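Long-range contact in putative fimbrial subunit (Corynebacterium diphtheriae, PDB 4HSQ), which probably forms, as the major pilin SpaD, the repeating shaft subunit of a cell-surface pilus used in adhesion, and binds calcium: residues K150-D155 / D197-I202. Sequence-based numbering, arbitrary orientation.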
loop_
_atom_site.group_PDB
_atom_site.type_symbol
_atom_site.label_atom_id
_atom_site.label_comp_id
_atom_site.label_asym_id
_atom_site.label_seq_id
_atom_site.Cartn_x
_atom_site.Cartn_y
_atom_site.Cartn_z
ATOM N N LYS A 150 -16.034 4.806 3.573
ATOM C CA LYS A 150 -16.902 5.587 4.447
ATOM C C LYS A 150 -18.186 4.808 4.667
ATOM O O LYS A 150 -18.830 4.377 3.704
ATOM C CB LYS A 150 -17.191 6.962 3.801
ATOM C CG LYS A 150 -18.153 7.835 4.576
ATOM C CD LYS A 150 -18.402 9.154 3.836
ATOM C CE LYS A 150 -19.411 9.968 4.615
ATOM N NZ LYS A 150 -19.491 11.371 4.148
ATOM N N VAL A 151 -18.573 4.646 5.927
ATOM C CA VAL A 151 -19.800 3.956 6.273
ATOM C C VAL A 151 -20.805 4.971 6.806
ATOM O O VAL A 151 -20.442 5.789 7.637
ATOM C CB VAL A 151 -19.528 2.810 7.277
ATOM C CG1 VAL A 151 -20.825 2.208 7.812
ATOM C CG2 VAL A 151 -18.674 1.733 6.616
ATOM N N VAL A 152 -22.044 4.948 6.297
ATOM C CA VAL A 152 -23.063 5.876 6.803
ATOM C C VAL A 152 -24.208 5.019 7.365
ATOM O O VAL A 152 -24.746 4.170 6.665
ATOM C CB VAL A 152 -23.499 6.985 5.807
ATOM C CG1 VAL A 152 -23.708 6.449 4.410
ATOM C CG2 VAL A 152 -24.721 7.775 6.305
ATOM N N LYS A 153 -24.488 5.178 8.665
ATOM C CA LYS A 153 -25.520 4.399 9.325
ATOM C C LYS A 153 -26.825 5.147 9.295
ATOM O O LYS A 153 -26.897 6.270 9.763
ATOM C CB LYS A 153 -25.125 4.046 10.744
ATOM C CG LYS A 153 -26.035 2.999 11.381
ATOM C CD LYS A 153 -25.799 1.651 10.695
ATOM C CE LYS A 153 -26.592 0.534 11.219
ATOM N NZ LYS A 153 -28.044 0.817 11.288
ATOM N N LYS A 154 -27.859 4.514 8.756
ATOM C CA LYS A 154 -29.153 5.167 8.639
ATOM C C LYS A 154 -30.274 4.326 9.202
ATOM O O LYS A 154 -30.135 3.121 9.400
ATOM C CB LYS A 154 -29.434 5.471 7.155
ATOM C CG LYS A 154 -28.590 6.630 6.612
ATOM C CD LYS A 154 -28.988 7.030 5.205
ATOM C CE LYS A 154 -28.369 8.355 4.843
ATOM N NZ LYS A 154 -28.583 8.696 3.414
ATOM N N ASP A 155 -31.403 4.966 9.445
ATOM C CA ASP A 155 -32.612 4.283 9.898
ATOM C C ASP A 155 -33.307 3.772 8.633
ATOM O O ASP A 155 -33.523 4.561 7.710
ATOM C CB ASP A 155 -33.494 5.276 10.676
ATOM C CG ASP A 155 -34.774 4.722 11.273
ATOM O OD1 ASP A 155 -35.185 5.217 12.336
ATOM O OD2 ASP A 155 -35.395 3.840 10.642
ATOM N N ASP A 197 -22.660 12.469 12.740
ATOM C CA ASP A 197 -23.231 12.497 11.401
ATOM C C ASP A 197 -23.568 11.073 10.889
ATOM O O ASP A 197 -23.874 10.908 9.710
ATOM C CB ASP A 197 -22.270 13.206 10.430
ATOM C CG ASP A 197 -20.915 12.548 10.190
ATOM O OD1 ASP A 197 -20.625 11.509 10.834
ATOM O OD2 ASP A 197 -20.163 13.043 9.319
ATOM N N GLY A 198 -23.529 10.077 11.775
ATOM C CA GLY A 198 -23.836 8.688 11.423
ATOM C C GLY A 198 -22.763 8.014 10.586
ATOM O O GLY A 198 -23.002 6.957 10.003
ATOM N N THR A 199 -21.555 8.585 10.551
ATOM C CA THR A 199 -20.491 8.018 9.709
ATOM C C THR A 199 -19.164 7.770 10.439
ATOM O O THR A 199 -18.909 8.269 11.529
ATOM C CB THR A 199 -20.171 8.967 8.488
ATOM O OG1 THR A 199 -19.268 10.020 8.865
ATOM C CG2 THR A 199 -21.403 9.521 7.784
ATOM N N PHE A 200 -18.305 7.006 9.780
ATOM C CA PHE A 200 -16.886 6.847 10.096
ATOM C C PHE A 200 -16.234 6.593 8.761
ATOM O O PHE A 200 -16.916 6.141 7.838
ATOM C CB PHE A 200 -16.562 5.736 11.127
ATOM C CG PHE A 200 -16.909 4.332 10.701
ATOM C CD1 PHE A 200 -16.073 3.617 9.853
ATOM C CD2 PHE A 200 -18.057 3.714 11.173
ATOM C CE1 PHE A 200 -16.395 2.307 9.470
ATOM C CE2 PHE A 200 -18.371 2.400 10.806
ATOM C CZ PHE A 200 -17.556 1.713 9.944
ATOM N N THR A 201 -14.937 6.867 8.655
ATOM C CA THR A 201 -14.204 6.585 7.429
ATOM C C THR A 201 -12.951 5.797 7.796
ATOM O O THR A 201 -12.214 6.190 8.706
ATOM C CB THR A 201 -13.866 7.902 6.679
ATOM O OG1 THR A 201 -15.084 8.543 6.306
ATOM C CG2 THR A 201 -13.052 7.655 5.421
ATOM N N ILE A 202 -12.723 4.684 7.098
ATOM C CA ILE A 202 -11.508 3.904 7.250
ATOM C C ILE A 202 -10.571 4.400 6.157
ATOM O O ILE A 202 -10.841 4.185 4.973
ATOM C CB ILE A 202 -11.748 2.362 7.171
ATOM C CG1 ILE A 202 -12.842 1.889 8.144
ATOM C CG2 ILE A 202 -10.411 1.585 7.366
ATOM C CD1 ILE A 202 -13.227 0.402 8.023
#
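Val151 lays its branched carbon over one face of the Phe200 ring, CB standing 3.8 Å from the ring centroid, a CH-pi contact shifted toward the rim. The branch spreads its two methyls, CG1 near CE2 and CG2 near CE1, so that they and CB all touch the ring around CZ. Phe200 reaches this place because CG sits between its own backbone N and carbonyl carbon (chi1 63°), which brings the flat ring alongside Val151; Trp192 meets the same ring with its plane turned by about 20°. Leu225 and Ile269 also press on Val151 on this buried face.

The backbones form an antiparallel pair. Val151 N gives a hydrogen bond to Phe200 O at 2.9 Å. Phe200 N returns a longer one to Val151 O. Lys153 N makes a nearly straight 2.7 Å bond to Gly198 O. Gly198 takes a positive phi (72°), readily adopted by glycine, and lets the chain pass close to Lys153 O.

On the other face, Thr199 CG2 lies 3.8 Å from both Lys150 CE and Val152 CB. Its hydroxyl turns instead to Asp197 OD1 (2.8 Å from OG1), which also accepts from Thr199 N in an Asx turn; both donors approach from the same face of the carboxylate, out of its plane, fixing the entry to strand 199-206. The extended Lys150 chain carries its amine to Glu258 O, near the calcium site.

Strand 142-155 thus lies between 199-206, held by three backbone hydrogen bonds and side-chain packing, and 264-271, to which the Lys153 NZ-Asn271 CG isopeptide bond cross-links it, consistent with a CnaB-type pilin domain whose first and last strands are locked together, which would probably resist unfolding under load.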